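Local coordinates for protein choline kinase (Streptococcus pneumoniae, PDB 4R78) that probably phosphorylates choline with ATP, as a choline kinase of the protein kinase-like fold, and binds AMP in its nucleotide pocket, at residues Y166-V176 against G289-L300; P223-F231 against F244-V255. All blocks are in the same frame, centred on the assembly; numbering follows the deposited sequence.

Contact 1: Y166-V176 against G289-L300; sequences YANYESVRNAV and GVNRYQRAVKGL
Y293 swings its ring straight out from helix 289-300 because CG lies opposite the backbone N (chi1 -178°), while Y166, with CG opposite its carbonyl carbon, turns its ring back alongside. The two phenols run past each other in opposite senses. This is helix-helix packing in the helical part of the protein kinase-like fold: helices 169-176 and 289-300 cross at a wide angle, and the loop leading into the first is pinned by an offset tyrosine stack.

The ring centroids of Y166 and Y293 lie 4.6 Å apart with planes 16° from parallel. Because the rings are displaced, each CB lands on the other's face: Y166 CB sits 3.4 Å from the centroid of the Y293 ring, close to its normal, and Y293 CB returns the CH-pi contact over the Y166 ring. The Y166 phenol end passes over the first turn of 289-300, its OH 3.4 Å from G289 CA, where the absence of a side chain allows so near an approach; that OH bonds the carbonyl oxygen of S272 on helix 257-280.

Farther along, contacts become aliphatic. V172 CG2 touches V297 CG2 at 3.8 Å, and L300 CD1 sits against A175 CB and V176 CG2.

The hydroxyl of Y293 ends between the loop and the first turns of helix 169-176, with V172 CB against it at 3.3 Å. Beside it, Y169 brings CD1 up to Y293 CE1, which lies at the edge of the Y169 ring, while the OH of Y169 is held by E157. Y293 OH donates to A167 O over 2.8 Å, standing 39° above the carbonyl plane rather than on a lone pair.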
loop_
_atom_site.group_PDB
_atom_site.type_symbol
_atom_site.label_atom_id
_atom_site.label_comp_id
_atom_site.label_asym_id
_atom_site.label_seq_id
_atom_site.Cartn_x
_atom_site.Cartn_y
_atom_site.Cartn_z
ATOM N N TYR A 166 -13.871 -17.281 -5.863
ATOM C CA TYR A 166 -14.807 -16.688 -4.913
ATOM C C TYR A 166 -16.248 -16.949 -5.323
ATOM O O TYR A 166 -16.572 -16.988 -6.509
ATOM C CB TYR A 166 -14.541 -15.188 -4.754
ATOM C CG TYR A 166 -13.151 -14.862 -4.251
ATOM C CD1 TYR A 166 -12.624 -15.511 -3.136
ATOM C CD2 TYR A 166 -12.361 -13.909 -4.893
ATOM C CE1 TYR A 166 -11.353 -15.229 -2.668
ATOM C CE2 TYR A 166 -11.080 -13.613 -4.429
ATOM C CZ TYR A 166 -10.585 -14.281 -3.316
ATOM O OH TYR A 166 -9.322 -14.004 -2.835
ATOM N N ALA A 167 -17.106 -17.129 -4.324
ATOM C CA ALA A 167 -18.502 -17.507 -4.536
ATOM C C ALA A 167 -19.356 -16.378 -5.111
ATOM O O ALA A 167 -19.224 -15.216 -4.712
ATOM C CB ALA A 167 -19.101 -17.993 -3.233
ATOM N N ASN A 168 -20.235 -16.737 -6.045
ATOM C CA ASN A 168 -21.229 -15.809 -6.589
ATOM C C ASN A 168 -20.586 -14.597 -7.263
ATOM O O ASN A 168 -21.089 -13.476 -7.159
ATOM C CB ASN A 168 -22.197 -15.373 -5.475
ATOM C CG ASN A 168 -23.491 -14.799 -6.011
ATOM O OD1 ASN A 168 -23.984 -15.216 -7.060
ATOM N ND2 ASN A 168 -24.060 -13.843 -5.282
ATOM N N TYR A 169 -19.484 -14.834 -7.972
ATOM C CA TYR A 169 -18.662 -13.729 -8.474
ATOM C C TYR A 169 -19.362 -12.766 -9.441
ATOM O O TYR A 169 -19.198 -11.556 -9.321
ATOM C CB TYR A 169 -17.334 -14.228 -9.058
ATOM C CG TYR A 169 -16.364 -13.101 -9.369
ATOM C CD1 TYR A 169 -15.842 -12.304 -8.350
ATOM C CD2 TYR A 169 -15.988 -12.822 -10.683
ATOM C CE1 TYR A 169 -14.956 -11.265 -8.629
ATOM C CE2 TYR A 169 -15.100 -11.782 -10.973
ATOM C CZ TYR A 169 -14.594 -11.008 -9.938
ATOM O OH TYR A 169 -13.719 -9.977 -10.204
ATOM N N GLU A 170 -20.129 -13.283 -10.393
ATOM C CA GLU A 170 -20.787 -12.394 -11.353
ATOM C C GLU A 170 -21.719 -11.379 -10.684
ATOM O O GLU A 170 -21.644 -10.183 -10.971
ATOM C CB GLU A 170 -21.495 -13.187 -12.453
ATOM C CG GLU A 170 -20.547 -13.762 -13.492
ATOM C CD GLU A 170 -19.678 -12.704 -14.157
ATOM O OE1 GLU A 170 -18.440 -12.858 -14.132
ATOM O OE2 GLU A 170 -20.229 -11.717 -14.693
ATOM N N SER A 171 -22.568 -11.842 -9.769
ATOM C CA SER A 171 -23.450 -10.939 -9.026
ATOM C C SER A 171 -22.686 -9.929 -8.163
ATOM O O SER A 171 -23.063 -8.762 -8.084
ATOM C CB SER A 171 -24.441 -11.723 -8.168
ATOM O OG SER A 171 -25.403 -12.379 -8.979
ATOM N N VAL A 172 -21.617 -10.380 -7.514
ATOM C CA VAL A 172 -20.804 -9.480 -6.696
ATOM C C VAL A 172 -20.089 -8.448 -7.577
ATOM O O VAL A 172 -20.134 -7.248 -7.300
ATOM C CB VAL A 172 -19.813 -10.270 -5.800
ATOM C CG1 VAL A 172 -18.847 -9.331 -5.085
ATOM C CG2 VAL A 172 -20.582 -11.108 -4.775
ATOM N N ARG A 173 -19.464 -8.933 -8.651
ATOM C CA ARG A 173 -18.751 -8.086 -9.606
ATOM C C ARG A 173 -19.649 -6.973 -10.144
ATOM O O ARG A 173 -19.279 -5.798 -10.114
ATOM C CB ARG A 173 -18.221 -8.941 -10.759
ATOM C CG ARG A 173 -17.301 -8.219 -11.717
ATOM C CD ARG A 173 -16.942 -9.115 -12.883
ATOM N NE ARG A 173 -15.866 -8.533 -13.686
ATOM C CZ ARG A 173 -16.051 -7.753 -14.745
ATOM N NH1 ARG A 173 -17.280 -7.457 -15.153
ATOM N NH2 ARG A 173 -15.001 -7.268 -15.397
ATOM N N ASN A 174 -20.835 -7.341 -10.619
ATOM C CA ASN A 174 -21.760 -6.357 -11.171
ATOM C C ASN A 174 -22.204 -5.325 -10.135
ATOM O O ASN A 174 -22.341 -4.139 -10.448
ATOM C CB ASN A 174 -22.969 -7.036 -11.821
ATOM C CG ASN A 174 -22.597 -7.870 -13.040
ATOM O OD1 ASN A 174 -23.246 -8.868 -13.334
ATOM N ND2 ASN A 174 -21.550 -7.463 -13.754
ATOM N N ALA A 175 -22.422 -5.771 -8.902
ATOM C CA ALA A 175 -22.770 -4.855 -7.816
ATOM C C ALA A 175 -21.623 -3.887 -7.518
ATOM O O ALA A 175 -21.850 -2.701 -7.293
ATOM C CB ALA A 175 -23.174 -5.625 -6.562
ATOM N N VAL A 176 -20.393 -4.398 -7.527
ATOM C CA VAL A 176 -19.211 -3.556 -7.329
ATOM C C VAL A 176 -19.077 -2.525 -8.459
ATOM O O VAL A 176 -18.894 -1.332 -8.196
ATOM C CB VAL A 176 -17.924 -4.402 -7.176
ATOM C CG1 VAL A 176 -16.678 -3.512 -7.192
ATOM C CG2 VAL A 176 -17.976 -5.205 -5.886
ATOM N N GLY A 289 -7.823 -13.773 1.475
ATOM C CA GLY A 289 -8.596 -13.247 0.349
ATOM C C GLY A 289 -10.072 -13.570 0.454
ATOM O O GLY A 289 -10.919 -12.708 0.208
ATOM N N VAL A 290 -10.367 -14.814 0.830
ATOM C CA VAL A 290 -11.742 -15.289 1.045
ATOM C C VAL A 290 -12.489 -14.370 2.012
ATOM O O VAL A 290 -13.624 -13.968 1.750
ATOM C CB VAL A 290 -11.746 -16.761 1.566
ATOM C CG1 VAL A 290 -13.125 -17.184 2.069
ATOM C CG2 VAL A 290 -11.250 -17.721 0.482
ATOM N N ASN A 291 -11.832 -14.035 3.119
ATOM C CA ASN A 291 -12.420 -13.183 4.146
ATOM C C ASN A 291 -12.598 -11.730 3.715
ATOM O O ASN A 291 -13.605 -11.099 4.048
ATOM C CB ASN A 291 -11.617 -13.282 5.447
ATOM C CG ASN A 291 -11.698 -14.665 6.078
ATOM O OD1 ASN A 291 -12.613 -15.443 5.796
ATOM N ND2 ASN A 291 -10.736 -14.976 6.942
ATOM N N ARG A 292 -11.631 -11.196 2.972
ATOM C CA ARG A 292 -11.785 -9.845 2.437
ATOM C C ARG A 292 -12.948 -9.790 1.451
ATOM O O ARG A 292 -13.747 -8.857 1.476
ATOM C CB ARG A 292 -10.495 -9.341 1.789
ATOM C CG ARG A 292 -9.383 -9.046 2.788
ATOM C CD ARG A 292 -8.371 -8.059 2.252
ATOM N NE ARG A 292 -8.942 -6.713 2.213
ATOM C CZ ARG A 292 -8.244 -5.583 2.303
ATOM N NH1 ARG A 292 -8.882 -4.422 2.265
ATOM N NH2 ARG A 292 -6.923 -5.601 2.426
ATOM N N TYR A 293 -13.050 -10.805 0.599
ATOM C CA TYR A 293 -14.137 -10.888 -0.364
ATOM C C TYR A 293 -15.502 -10.924 0.323
ATOM O O TYR A 293 -16.419 -10.209 -0.077
ATOM C CB TYR A 293 -13.940 -12.111 -1.255
ATOM C CG TYR A 293 -14.982 -12.290 -2.332
ATOM C CD1 TYR A 293 -14.861 -11.639 -3.558
ATOM C CD2 TYR A 293 -16.071 -13.141 -2.136
ATOM C CE1 TYR A 293 -15.813 -11.810 -4.560
ATOM C CE2 TYR A 293 -17.024 -13.327 -3.129
ATOM C CZ TYR A 293 -16.888 -12.660 -4.337
ATOM O OH TYR A 293 -17.815 -12.845 -5.332
ATOM N N GLN A 294 -15.625 -11.743 1.366
ATOM C CA GLN A 294 -16.861 -11.818 2.145
ATOM C C GLN A 294 -17.208 -10.466 2.784
ATOM O O GLN A 294 -18.384 -10.102 2.889
ATOM C CB GLN A 294 -16.780 -12.941 3.189
ATOM C CG GLN A 294 -18.016 -13.085 4.100
ATOM C CD GLN A 294 -19.347 -13.098 3.341
ATOM O OE1 GLN A 294 -19.458 -13.659 2.249
ATOM N NE2 GLN A 294 -20.358 -12.473 3.924
ATOM N N ARG A 295 -16.189 -9.717 3.192
ATOM C CA ARG A 295 -16.408 -8.387 3.749
ATOM C C ARG A 295 -16.906 -7.395 2.688
ATOM O O ARG A 295 -17.680 -6.487 3.005
ATOM C CB ARG A 295 -15.155 -7.877 4.466
ATOM C CG ARG A 295 -15.397 -6.681 5.388
ATOM C CD ARG A 295 -14.202 -6.423 6.298
ATOM N NE ARG A 295 -12.975 -6.188 5.534
ATOM C CZ ARG A 295 -11.749 -6.146 6.050
ATOM N NH1 ARG A 295 -11.552 -6.320 7.351
ATOM N NH2 ARG A 295 -10.710 -5.926 5.255
ATOM N N ALA A 296 -16.471 -7.575 1.438
ATOM C CA ALA A 296 -17.025 -6.810 0.314
ATOM C C ALA A 296 -18.514 -7.132 0.153
ATOM O O ALA A 296 -19.339 -6.236 -0.037
ATOM C CB ALA A 296 -16.261 -7.105 -0.975
ATOM N N VAL A 297 -18.852 -8.415 0.246
ATOM C CA VAL A 297 -20.244 -8.864 0.164
ATOM C C VAL A 297 -21.081 -8.224 1.279
ATOM O O VAL A 297 -22.162 -7.676 1.019
ATOM C CB VAL A 297 -20.325 -10.415 0.191
ATOM C CG1 VAL A 297 -21.760 -10.901 0.372
ATOM C CG2 VAL A 297 -19.719 -10.989 -1.084
ATOM N N LYS A 298 -20.552 -8.258 2.502
ATOM C CA LYS A 298 -21.184 -7.633 3.668
ATOM C C LYS A 298 -21.364 -6.129 3.464
ATOM O O LYS A 298 -22.430 -5.579 3.753
ATOM C CB LYS A 298 -20.343 -7.900 4.923
ATOM C CG LYS A 298 -20.927 -7.360 6.221
ATOM C CD LYS A 298 -19.959 -7.574 7.379
ATOM C CE LYS A 298 -20.444 -6.907 8.662
ATOM N NZ LYS A 298 -21.596 -7.622 9.275
ATOM N N GLY A 299 -20.318 -5.477 2.960
ATOM C CA GLY A 299 -20.343 -4.041 2.688
ATOM C C GLY A 299 -21.382 -3.646 1.657
ATOM O O GLY A 299 -22.060 -2.627 1.816
ATOM N N LEU A 300 -21.508 -4.450 0.602
ATOM C CA LEU A 300 -22.513 -4.210 -0.436
ATOM C C LEU A 300 -23.928 -4.242 0.142
ATOM O O LEU A 300 -24.746 -3.380 -0.180
ATOM C CB LEU A 300 -22.373 -5.217 -1.586
ATOM C CG LEU A 300 -21.219 -5.015 -2.575
ATOM C CD1 LEU A 300 -21.010 -6.284 -3.379
ATOM C CD2 LEU A 300 -21.458 -3.819 -3.494
#

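Contact 2: P223-F231 against F244-V255; sequences PMWDLAALF and FLSHYESDQTPV
L227 is central to this contact: its CD1 lies over one face of the Y248 ring, 3.9 Å from the centroid, and its CD2 presses on L245 CD2 at 3.3 Å, tighter than ordinary van der Waals contact. One turn on, L230 CD2 covers a face of the F244 ring, 3.7 Å from its centroid. F231 puts CE1 against F244 CD2 at 3.7 Å, with the two ring planes nearly perpendicular at 86°, and its CZ on L245 CD2. At the other end M224, bent at chi2 and chi3, curls its methyl CE to within 3.3 Å of P254 O.

The next shell sets these groups. T253 OG1 donates to Y248 O at 2.8 Å, fastening the turn after the helix to its last residue; T253 OG1 also lies over the face of the Y248 ring opposite L227 CD1. The Y248 hydroxyl is hydrogen-bonded to H137, which also bonds D226, so helix 126-137 ties both segments together, while F126 meets F244 edge to face. Between the roughly antiparallel helices of this helical hairpin, no hydrogen bond crosses directly; their direct cohesion therefore comes from CH-pi and apolar packing, with H137 adding an indirect polar tie.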
loop_
_atom_site.group_PDB
_atom_site.type_symbol
_atom_site.label_atom_id
_atom_site.label_comp_id
_atom_site.label_asym_id
_atom_site.label_seq_id
_atom_site.Cartn_x
_atom_site.Cartn_y
_atom_site.Cartn_z
ATOM N N PRO A 223 -8.907 11.325 -1.982
ATOM C CA PRO A 223 -8.362 11.085 -0.644
ATOM C C PRO A 223 -9.194 10.160 0.248
ATOM O O PRO A 223 -8.639 9.539 1.162
ATOM C CB PRO A 223 -8.296 12.488 -0.041
ATOM C CG PRO A 223 -8.028 13.347 -1.209
ATOM C CD PRO A 223 -8.889 12.764 -2.311
ATOM N N MET A 224 -10.495 10.046 -0.016
ATOM C CA MET A 224 -11.327 9.142 0.774
ATOM C C MET A 224 -10.930 7.672 0.596
ATOM O O MET A 224 -11.235 6.842 1.446
ATOM C CB MET A 224 -12.822 9.363 0.516
ATOM C CG MET A 224 -13.370 10.704 1.023
ATOM S SD MET A 224 -13.007 11.066 2.761
ATOM C CE MET A 224 -11.597 12.159 2.594
ATOM N N TRP A 225 -10.216 7.362 -0.489
ATOM C CA TRP A 225 -9.624 6.031 -0.644
ATOM C C TRP A 225 -8.637 5.768 0.495
ATOM O O TRP A 225 -8.662 4.706 1.124
ATOM C CB TRP A 225 -8.915 5.899 -1.998
ATOM C CG TRP A 225 -8.133 4.621 -2.137
ATOM C CD1 TRP A 225 -6.908 4.350 -1.590
ATOM C CD2 TRP A 225 -8.518 3.446 -2.862
ATOM N NE1 TRP A 225 -6.509 3.081 -1.926
ATOM C CE2 TRP A 225 -7.475 2.500 -2.704
ATOM C CE3 TRP A 225 -9.644 3.093 -3.619
ATOM C CZ2 TRP A 225 -7.518 1.229 -3.286
ATOM C CZ3 TRP A 225 -9.685 1.824 -4.202
ATOM C CH2 TRP A 225 -8.629 0.908 -4.023
ATOM N N ASP A 226 -7.758 6.738 0.746
ATOM C CA ASP A 226 -6.758 6.601 1.805
ATOM C C ASP A 226 -7.404 6.478 3.185
ATOM O O ASP A 226 -6.971 5.671 4.012
ATOM C CB ASP A 226 -5.768 7.766 1.783
ATOM C CG ASP A 226 -4.619 7.555 0.808
ATOM O OD1 ASP A 226 -4.552 6.491 0.149
ATOM O OD2 ASP A 226 -3.781 8.470 0.715
ATOM N N LEU A 227 -8.443 7.272 3.431
ATOM C CA LEU A 227 -9.150 7.192 4.701
ATOM C C LEU A 227 -9.819 5.826 4.876
ATOM O O LEU A 227 -9.704 5.208 5.938
ATOM C CB LEU A 227 -10.151 8.341 4.851
ATOM C CG LEU A 227 -9.584 9.660 5.391
ATOM C CD1 LEU A 227 -8.515 10.293 4.499
ATOM C CD2 LEU A 227 -10.697 10.637 5.624
ATOM N N ALA A 228 -10.474 5.344 3.820
ATOM C CA ALA A 228 -11.066 4.009 3.829
ATOM C C ALA A 228 -10.035 2.935 4.158
ATOM O O ALA A 228 -10.301 2.050 4.967
ATOM C CB ALA A 228 -11.756 3.717 2.509
ATOM N N ALA A 229 -8.854 3.030 3.547
ATOM C CA ALA A 229 -7.798 2.048 3.777
ATOM C C ALA A 229 -7.298 2.067 5.216
ATOM O O ALA A 229 -7.189 1.013 5.843
ATOM C CB ALA A 229 -6.644 2.249 2.798
ATOM N N LEU A 230 -6.993 3.255 5.732
ATOM C CA LEU A 230 -6.566 3.385 7.125
ATOM C C LEU A 230 -7.591 2.737 8.062
ATOM O O LEU A 230 -7.242 1.910 8.909
ATOM C CB LEU A 230 -6.368 4.856 7.496
ATOM C CG LEU A 230 -5.833 5.122 8.905
ATOM C CD1 LEU A 230 -4.344 4.825 8.998
ATOM C CD2 LEU A 230 -6.120 6.555 9.305
ATOM N N PHE A 231 -8.856 3.095 7.869
ATOM C CA PHE A 231 -9.943 2.629 8.723
ATOM C C PHE A 231 -10.140 1.119 8.598
ATOM O O PHE A 231 -10.234 0.414 9.604
ATOM C CB PHE A 231 -11.253 3.345 8.369
ATOM C CG PHE A 231 -11.264 4.823 8.667
ATOM C CD1 PHE A 231 -10.217 5.441 9.343
ATOM C CD2 PHE A 231 -12.362 5.592 8.292
ATOM C CE1 PHE A 231 -10.252 6.807 9.626
ATOM C CE2 PHE A 231 -12.413 6.951 8.573
ATOM C CZ PHE A 231 -11.360 7.563 9.238
ATOM N N PHE A 244 -10.959 10.287 14.319
ATOM C CA PHE A 244 -9.928 10.531 13.322
ATOM C C PHE A 244 -10.369 11.565 12.291
ATOM O O PHE A 244 -9.601 12.463 11.947
ATOM C CB PHE A 244 -9.475 9.248 12.621
ATOM C CG PHE A 244 -8.231 9.437 11.801
ATOM C CD1 PHE A 244 -6.973 9.212 12.363
ATOM C CD2 PHE A 244 -8.305 9.888 10.481
ATOM C CE1 PHE A 244 -5.815 9.416 11.618
ATOM C CE2 PHE A 244 -7.145 10.095 9.730
ATOM C CZ PHE A 244 -5.907 9.857 10.297
ATOM N N LEU A 245 -11.597 11.434 11.801
ATOM C CA LEU A 245 -12.128 12.379 10.822
ATOM C C LEU A 245 -12.176 13.799 11.378
ATOM O O LEU A 245 -11.865 14.753 10.669
ATOM C CB LEU A 245 -13.501 11.937 10.313
ATOM C CG LEU A 245 -13.535 10.649 9.479
ATOM C CD1 LEU A 245 -14.963 10.212 9.196
ATOM C CD2 LEU A 245 -12.749 10.805 8.182
ATOM N N SER A 246 -12.544 13.935 12.652
ATOM C CA SER A 246 -12.551 15.250 13.291
ATOM C C SER A 246 -11.169 15.910 13.261
ATOM O O SER A 246 -11.057 17.103 12.969
ATOM C CB SER A 246 -13.073 15.160 14.723
ATOM O OG SER A 246 -13.180 16.452 15.287
ATOM N N HIS A 247 -10.131 15.124 13.549
ATOM C CA HIS A 247 -8.741 15.579 13.488
ATOM C C HIS A 247 -8.296 15.900 12.050
ATOM O O HIS A 247 -7.614 16.894 11.807
ATOM C CB HIS A 247 -7.811 14.498 14.052
ATOM C CG HIS A 247 -7.821 14.387 15.546
ATOM N ND1 HIS A 247 -6.696 14.608 16.311
ATOM C CD2 HIS A 247 -8.805 14.054 16.414
ATOM C CE1 HIS A 247 -6.989 14.428 17.586
ATOM N NE2 HIS A 247 -8.263 14.094 17.677
ATOM N N TYR A 248 -8.680 15.039 11.110
ATOM C CA TYR A 248 -8.182 15.108 9.736
ATOM C C TYR A 248 -8.876 16.172 8.881
ATOM O O TYR A 248 -8.235 16.818 8.043
ATOM C CB TYR A 248 -8.285 13.726 9.076
ATOM C CG TYR A 248 -8.155 13.746 7.570
ATOM C CD1 TYR A 248 -6.904 13.644 6.955
ATOM C CD2 TYR A 248 -9.282 13.891 6.758
ATOM C CE1 TYR A 248 -6.783 13.670 5.573
ATOM C CE2 TYR A 248 -9.171 13.922 5.373
ATOM C CZ TYR A 248 -7.919 13.813 4.789
ATOM O OH TYR A 248 -7.817 13.835 3.422
ATOM N N GLU A 249 -10.182 16.328 9.085
ATOM C CA GLU A 249 -11.012 17.255 8.313
ATOM C C GLU A 249 -10.488 18.686 8.398
ATOM O O GLU A 249 -10.159 19.176 9.478
ATOM C CB GLU A 249 -12.457 17.202 8.818
ATOM C CG GLU A 249 -13.503 17.860 7.923
ATOM C CD GLU A 249 -14.900 17.801 8.531
ATOM O OE1 GLU A 249 -15.013 17.601 9.763
ATOM O OE2 GLU A 249 -15.887 17.966 7.781
ATOM N N SER A 250 -10.394 19.330 7.238
ATOM C CA SER A 250 -10.078 20.756 7.125
ATOM C C SER A 250 -10.698 21.249 5.823
ATOM O O SER A 250 -11.258 20.453 5.067
ATOM C CB SER A 250 -8.562 20.989 7.136
ATOM O OG SER A 250 -7.958 20.582 5.917
ATOM N N ASP A 251 -10.610 22.546 5.545
ATOM C CA ASP A 251 -11.173 23.051 4.293
ATOM C C ASP A 251 -10.538 22.376 3.069
ATOM O O ASP A 251 -11.235 22.043 2.106
ATOM C CB ASP A 251 -11.039 24.566 4.188
ATOM C CG ASP A 251 -11.921 25.143 3.100
ATOM O OD1 ASP A 251 -11.396 25.468 2.018
ATOM O OD2 ASP A 251 -13.144 25.237 3.319
ATOM N N GLN A 252 -9.226 22.155 3.132
ATOM C CA GLN A 252 -8.491 21.523 2.033
ATOM C C GLN A 252 -8.560 19.994 2.058
ATOM O O GLN A 252 -8.198 19.338 1.077
ATOM C CB GLN A 252 -7.032 21.989 2.018
ATOM C CG GLN A 252 -6.863 23.461 1.661
ATOM C CD GLN A 252 -5.419 23.850 1.406
ATOM O OE1 GLN A 252 -4.618 23.050 0.911
ATOM N NE2 GLN A 252 -5.078 25.091 1.738
ATOM N N THR A 253 -9.029 19.436 3.173
ATOM C CA THR A 253 -9.256 17.991 3.292
ATOM C C THR A 253 -10.694 17.678 3.726
ATOM O O THR A 253 -10.919 17.213 4.846
ATOM C CB THR A 253 -8.240 17.300 4.253
ATOM O OG1 THR A 253 -8.219 17.972 5.521
ATOM C CG2 THR A 253 -6.842 17.297 3.653
ATOM N N PRO A 254 -11.676 17.933 2.837
ATOM C CA PRO A 254 -13.062 17.630 3.189
ATOM C C PRO A 254 -13.293 16.123 3.322
ATOM O O PRO A 254 -12.524 15.323 2.776
ATOM C CB PRO A 254 -13.851 18.185 1.999
ATOM C CG PRO A 254 -12.895 18.115 0.856
ATOM C CD PRO A 254 -11.565 18.449 1.459
ATOM N N VAL A 255 -14.348 15.755 4.040
ATOM C CA VAL A 255 -14.672 14.356 4.316
ATOM C C VAL A 255 -16.023 13.970 3.717
ATOM O O VAL A 255 -16.994 14.726 3.812
ATOM C CB VAL A 255 -14.675 14.092 5.849
ATOM C CG1 VAL A 255 -15.303 12.737 6.190
ATOM C CG2 VAL A 255 -13.258 14.197 6.411
#

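Both contacts join helices of the kinase-like fold, but at different depths. Contact 2 is a buried hydrophobic layer between elements close in sequence; contact 1 brings together helices more than a hundred residues apart and is only partly buried, with exposed residues at its margin. Their centres lie 25 Å apart and their nearest atoms about 7 Å, so they do not touch. They share no helix, yet helix 257-280 packs against both: Y166 and V176 reach it from contact 1, M224 and L245 from contact 2. A direct hydrogen bond and stacked tyrosines mark the former, whereas the latter has no direct hydrogen bond, its two segments being joined in polar fashion through H137.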